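PDB 3EKI: high affinity transport system protein p37 from Mycoplasma hyorhinis, which binds thiamine diphosphate outside the cell membrane as the lipoprotein component of a high-affinity transport system. Local coordinates for residues 169-183 against 330-342. Residues are numbered along the deposited sequence; the frame is centred on the assembly and turned at random.
Sequences DPLVKIAKEINKIFV and EKMEALIVTNPIP. With CA (calcium ion), chain E.
The side-chain amide of N179 pairs with both the N and the O of A334, on the helix side of the strand, fixing helix 170-183 along strand 331-337, an outermost strand of the mixed sheet in this periplasmic-binding-protein-type fold. N179 OD1 accepts from A334 N at 2.9 Å through an in-plane lone pair, while N179 ND2 donates to A334 O at 3.0 Å, with that oxygen close to the amide plane. With CG beside its own backbone N (chi1 -73°), the N179 side chain points at the strand; its amide takes up main-chain groups that, on the edge of the sheet, might otherwise be available to a neighbouring strand. The two bonds also settle which way round the amide lies.

One turn back along the helix, A175 and A334 meet methyl to methyl, CB to CB at 3.8 Å, and let helix and strand come near. A334 CB also meets I178 CG2. Just beyond, a classic beta bulge sets both L335 and I336 against I219 of strand 217-223. I336 lays CG1 against L171 CB and brings CD1 to V172 CG2, 3.6 Å away. V337 divides its two methyls between neighbouring helix residues: CG1 touches both I174 CG2 and I178 CD1, whereas CG2 approaches L171 CD2. Its amide N makes a weak bond to L171 O, which also accepts from A175 N.

D169 caps the helix through OD1 to L171 N, its OD2 being held by the 163-165 backbone. Toward the calcium bound by E330 O, F182 turns its ring edge to the strand, CE1 lying 3.6 Å from M332 O, nearly in the ring plane.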
loop_
_atom_site.group_PDB
_atom_site.type_symbol
_atom_site.label_atom_id
_atom_site.label_comp_id
_atom_site.label_asym_id
_atom_site.label_seq_id
_atom_site.Cartn_x
_atom_site.Cartn_y
_atom_site.Cartn_z
ATOM N N ASP A 169 10.048 20.720 -7.838
ATOM C CA ASP A 169 9.923 19.847 -6.666
ATOM C C ASP A 169 9.984 18.398 -7.142
ATOM O O ASP A 169 9.283 18.085 -8.102
ATOM C CB ASP A 169 8.620 20.202 -5.954
ATOM C CG ASP A 169 8.436 19.469 -4.638
ATOM O OD1 ASP A 169 8.325 18.226 -4.728
ATOM O OD2 ASP A 169 8.392 20.107 -3.567
ATOM N N PRO A 170 10.769 17.541 -6.502
ATOM C CA PRO A 170 10.870 16.154 -6.957
ATOM C C PRO A 170 9.525 15.425 -6.957
ATOM O O PRO A 170 9.309 14.569 -7.810
ATOM C CB PRO A 170 11.803 15.498 -5.937
ATOM C CG PRO A 170 11.922 16.440 -4.805
ATOM C CD PRO A 170 11.595 17.814 -5.310
ATOM N N LEU A 171 8.642 15.758 -6.042
ATOM C CA LEU A 171 7.338 15.086 -5.963
ATOM C C LEU A 171 6.413 15.563 -7.082
ATOM O O LEU A 171 5.517 14.858 -7.558
ATOM C CB LEU A 171 6.712 15.312 -4.584
ATOM C CG LEU A 171 7.558 14.861 -3.385
ATOM C CD1 LEU A 171 6.714 14.933 -2.120
ATOM C CD2 LEU A 171 8.136 13.473 -3.626
ATOM N N VAL A 172 6.618 16.808 -7.505
ATOM C CA VAL A 172 5.870 17.359 -8.622
ATOM C C VAL A 172 6.384 16.769 -9.919
ATOM O O VAL A 172 5.585 16.475 -10.828
ATOM C CB VAL A 172 5.930 18.900 -8.648
ATOM C CG1 VAL A 172 5.262 19.428 -9.907
ATOM C CG2 VAL A 172 5.247 19.441 -7.401
ATOM N N LYS A 173 7.680 16.560 -10.020
ATOM C CA LYS A 173 8.262 15.924 -11.205
ATOM C C LYS A 173 7.714 14.510 -11.375
ATOM O O LYS A 173 7.395 14.075 -12.492
ATOM C CB LYS A 173 9.786 15.937 -11.095
ATOM C CG LYS A 173 10.358 17.358 -11.161
ATOM C CD LYS A 173 11.877 17.272 -11.212
ATOM C CE LYS A 173 12.511 17.899 -9.984
ATOM N NZ LYS A 173 13.846 17.310 -9.684
ATOM N N ILE A 174 7.580 13.754 -10.289
ATOM C CA ILE A 174 6.966 12.419 -10.462
ATOM C C ILE A 174 5.534 12.506 -10.946
ATOM O O ILE A 174 5.042 11.756 -11.790
ATOM C CB ILE A 174 7.047 11.621 -9.139
ATOM C CG1 ILE A 174 8.482 11.271 -8.737
ATOM C CG2 ILE A 174 6.194 10.377 -9.252
ATOM C CD1 ILE A 174 8.697 10.923 -7.279
ATOM N N ALA A 175 4.771 13.483 -10.421
ATOM C CA ALA A 175 3.382 13.685 -10.857
ATOM C C ALA A 175 3.343 13.978 -12.363
ATOM O O ALA A 175 2.456 13.507 -13.079
ATOM C CB ALA A 175 2.709 14.772 -10.052
ATOM N N LYS A 176 4.293 14.754 -12.863
ATOM C CA LYS A 176 4.284 15.040 -14.301
ATOM C C LYS A 176 4.592 13.782 -15.097
ATOM O O LYS A 176 4.011 13.612 -16.175
ATOM C CB LYS A 176 5.241 16.200 -14.580
ATOM C CG LYS A 176 4.689 17.498 -13.998
ATOM C CD LYS A 176 5.664 18.650 -14.012
ATOM C CE LYS A 176 4.965 19.986 -13.822
ATOM N NZ LYS A 176 4.674 20.658 -15.119
ATOM N N GLU A 177 5.423 12.897 -14.595
ATOM C CA GLU A 177 5.701 11.624 -15.266
ATOM C C GLU A 177 4.476 10.725 -15.250
ATOM O O GLU A 177 4.176 9.998 -16.200
ATOM C CB GLU A 177 6.894 10.971 -14.591
ATOM C CG GLU A 177 8.222 11.692 -14.801
ATOM C CD GLU A 177 8.762 11.196 -16.147
ATOM O OE1 GLU A 177 8.426 11.810 -17.178
ATOM O OE2 GLU A 177 9.486 10.176 -16.134
ATOM N N ILE A 178 3.714 10.730 -14.155
ATOM C CA ILE A 178 2.459 10.001 -14.084
ATOM C C ILE A 178 1.485 10.520 -15.140
ATOM O O ILE A 178 0.799 9.758 -15.817
ATOM C CB ILE A 178 1.851 10.088 -12.674
ATOM C CG1 ILE A 178 2.689 9.316 -11.653
ATOM C CG2 ILE A 178 0.407 9.644 -12.648
ATOM C CD1 ILE A 178 2.283 9.523 -10.212
ATOM N N ASN A 179 1.416 11.845 -15.304
ATOM C CA ASN A 179 0.485 12.424 -16.267
ATOM C C ASN A 179 0.851 12.063 -17.699
ATOM O O ASN A 179 -0.081 11.917 -18.505
ATOM C CB ASN A 179 0.424 13.953 -16.080
ATOM C CG ASN A 179 -0.340 14.273 -14.798
ATOM O OD1 ASN A 179 -1.140 13.452 -14.361
ATOM N ND2 ASN A 179 -0.110 15.449 -14.234
ATOM N N LYS A 180 2.138 11.903 -17.993
ATOM C CA LYS A 180 2.575 11.486 -19.317
ATOM C C LYS A 180 2.090 10.072 -19.615
ATOM O O LYS A 180 1.887 9.710 -20.775
ATOM C CB LYS A 180 4.099 11.555 -19.424
ATOM C CG LYS A 180 4.714 10.434 -20.247
ATOM C CD LYS A 180 5.974 10.900 -20.960
ATOM C CE LYS A 180 6.123 12.411 -20.889
ATOM N NZ LYS A 180 6.874 12.840 -19.677
ATOM N N ILE A 181 1.904 9.275 -18.567
ATOM C CA ILE A 181 1.421 7.912 -18.737
ATOM C C ILE A 181 -0.071 7.772 -18.675
ATOM O O ILE A 181 -0.682 6.919 -19.352
ATOM C CB ILE A 181 2.113 7.018 -17.662
ATOM C CG1 ILE A 181 3.569 6.695 -18.008
ATOM C CG2 ILE A 181 1.351 5.740 -17.389
ATOM C CD1 ILE A 181 4.330 6.141 -16.813
ATOM N N PHE A 182 -0.747 8.568 -17.857
ATOM C CA PHE A 182 -2.156 8.424 -17.540
ATOM C C PHE A 182 -3.044 9.416 -18.291
ATOM O O PHE A 182 -4.193 9.097 -18.588
ATOM C CB PHE A 182 -2.333 8.634 -16.025
ATOM C CG PHE A 182 -3.760 8.520 -15.535
ATOM C CD1 PHE A 182 -4.543 9.645 -15.365
ATOM C CD2 PHE A 182 -4.302 7.282 -15.239
ATOM C CE1 PHE A 182 -5.847 9.574 -14.915
ATOM C CE2 PHE A 182 -5.602 7.208 -14.784
ATOM C CZ PHE A 182 -6.377 8.337 -14.611
ATOM N N VAL A 183 -2.486 10.602 -18.543
ATOM C CA VAL A 183 -3.254 11.649 -19.229
ATOM C C VAL A 183 -2.886 11.754 -20.709
ATOM O O VAL A 183 -3.781 11.677 -21.557
ATOM C CB VAL A 183 -3.029 12.988 -18.511
ATOM C CG1 VAL A 183 -3.758 14.106 -19.228
ATOM C CG2 VAL A 183 -3.470 12.897 -17.054
ATOM N N GLU A 330 -13.858 17.303 -19.022
ATOM C CA GLU A 330 -13.028 17.359 -17.824
ATOM C C GLU A 330 -11.928 16.315 -17.910
ATOM O O GLU A 330 -12.010 15.355 -18.664
ATOM C CB GLU A 330 -13.877 17.158 -16.565
ATOM C CG GLU A 330 -15.012 18.166 -16.502
ATOM C CD GLU A 330 -15.786 18.198 -15.208
ATOM O OE1 GLU A 330 -15.479 17.387 -14.311
ATOM O OE2 GLU A 330 -16.707 19.046 -15.101
ATOM N N LYS A 331 -10.867 16.517 -17.146
ATOM C CA LYS A 331 -9.746 15.638 -17.052
ATOM C C LYS A 331 -9.415 15.501 -15.551
ATOM O O LYS A 331 -9.627 16.401 -14.756
ATOM C CB LYS A 331 -8.484 16.146 -17.745
ATOM C CG LYS A 331 -8.589 16.756 -19.119
ATOM C CD LYS A 331 -7.207 17.082 -19.662
ATOM C CE LYS A 331 -6.613 18.314 -18.987
ATOM N NZ LYS A 331 -7.514 19.497 -19.081
ATOM N N MET A 332 -8.843 14.365 -15.230
ATOM C CA MET A 332 -8.248 14.086 -13.937
ATOM C C MET A 332 -6.749 13.908 -14.102
ATOM O O MET A 332 -6.299 13.170 -14.990
ATOM C CB MET A 332 -8.886 12.806 -13.429
ATOM C CG MET A 332 -8.817 12.541 -11.956
ATOM S SD MET A 332 -9.793 11.065 -11.531
ATOM C CE MET A 332 -8.869 10.576 -10.069
ATOM N N GLU A 333 -5.945 14.571 -13.282
ATOM C CA GLU A 333 -4.507 14.487 -13.406
ATOM C C GLU A 333 -3.836 14.548 -12.040
ATOM O O GLU A 333 -4.433 15.029 -11.078
ATOM C CB GLU A 333 -3.968 15.617 -14.291
ATOM C CG GLU A 333 -4.215 17.002 -13.743
ATOM C CD GLU A 333 -4.076 18.112 -14.782
ATOM O OE1 GLU A 333 -3.579 19.190 -14.401
ATOM O OE2 GLU A 333 -4.444 17.978 -15.963
ATOM N N ALA A 334 -2.607 14.070 -11.997
ATOM C CA ALA A 334 -1.820 14.115 -10.789
ATOM C C ALA A 334 -1.305 15.532 -10.532
ATOM O O ALA A 334 -0.768 16.168 -11.445
ATOM C CB ALA A 334 -0.656 13.143 -10.899
ATOM N N LEU A 335 -1.435 15.978 -9.294
ATOM C CA LEU A 335 -0.858 17.244 -8.854
ATOM C C LEU A 335 0.510 17.087 -8.226
ATOM O O LEU A 335 1.488 17.768 -8.558
ATOM C CB LEU A 335 -1.838 17.910 -7.890
ATOM C CG LEU A 335 -1.325 19.186 -7.208
ATOM C CD1 LEU A 335 -1.266 20.319 -8.193
ATOM C CD2 LEU A 335 -2.231 19.468 -6.016
ATOM N N ILE A 336 0.630 16.140 -7.281
ATOM C CA ILE A 336 1.864 15.907 -6.572
ATOM C C ILE A 336 1.766 14.532 -5.897
ATOM O O ILE A 336 0.640 14.114 -5.611
ATOM C CB ILE A 336 2.154 16.999 -5.532
ATOM C CG1 ILE A 336 3.569 17.008 -4.967
ATOM C CG2 ILE A 336 1.121 16.968 -4.417
ATOM C CD1 ILE A 336 3.947 18.267 -4.225
ATOM N N VAL A 337 2.903 13.874 -5.723
ATOM C CA VAL A 337 2.882 12.646 -4.906
ATOM C C VAL A 337 3.331 12.983 -3.491
ATOM O O VAL A 337 3.594 14.148 -3.151
ATOM C CB VAL A 337 3.718 11.512 -5.495
ATOM C CG1 VAL A 337 3.137 11.200 -6.887
ATOM C CG2 VAL A 337 5.195 11.796 -5.564
ATOM N N THR A 338 3.437 11.990 -2.621
ATOM C CA THR A 338 3.841 12.252 -1.246
ATOM C C THR A 338 5.249 11.734 -0.973
ATOM O O THR A 338 5.923 11.204 -1.839
ATOM C CB THR A 338 2.889 11.604 -0.229
ATOM O OG1 THR A 338 3.090 10.164 -0.225
ATOM C CG2 THR A 338 1.422 11.841 -0.556
ATOM N N ASN A 339 5.687 11.896 0.276
ATOM C CA ASN A 339 6.908 11.314 0.795
ATOM C C ASN A 339 6.680 9.799 0.902
ATOM O O ASN A 339 5.538 9.362 0.938
ATOM C CB ASN A 339 7.279 11.915 2.139
ATOM C CG ASN A 339 7.573 13.400 2.118
ATOM O OD1 ASN A 339 8.055 13.922 1.122
ATOM N ND2 ASN A 339 7.279 14.057 3.235
ATOM N N PRO A 340 7.779 9.057 0.883
ATOM C CA PRO A 340 7.671 7.590 0.854
ATOM C C PRO A 340 7.710 6.901 2.209
ATOM O O PRO A 340 8.409 7.360 3.114
ATOM C CB PRO A 340 8.946 7.272 0.086
ATOM C CG PRO A 340 9.940 8.263 0.600
ATOM C CD PRO A 340 9.155 9.532 0.840
ATOM N N ILE A 341 6.957 5.790 2.293
ATOM C CA ILE A 341 7.021 4.970 3.526
ATOM C C ILE A 341 7.167 3.510 3.149
ATOM O O ILE A 341 6.966 3.141 1.990
ATOM C CB ILE A 341 5.782 5.168 4.406
ATOM C CG1 ILE A 341 4.470 4.720 3.778
ATOM C CG2 ILE A 341 5.717 6.628 4.860
ATOM C CD1 ILE A 341 3.272 4.745 4.709
ATOM N N PRO A 342 7.554 2.620 4.056
ATOM C CA PRO A 342 7.808 1.237 3.632
ATOM C C PRO A 342 6.576 0.468 3.180
ATOM O O PRO A 342 5.475 0.757 3.607
ATOM C CB PRO A 342 8.339 0.588 4.922
ATOM C CG PRO A 342 8.911 1.758 5.685
ATOM C CD PRO A 342 7.853 2.844 5.482
HETATM CA CA CA E . -12.773 13.403 -19.587
HETATM O O HOH W 1 -12.436 14.063 -21.750
HETATM O O HOH W 2 -10.594 12.562 -19.624
#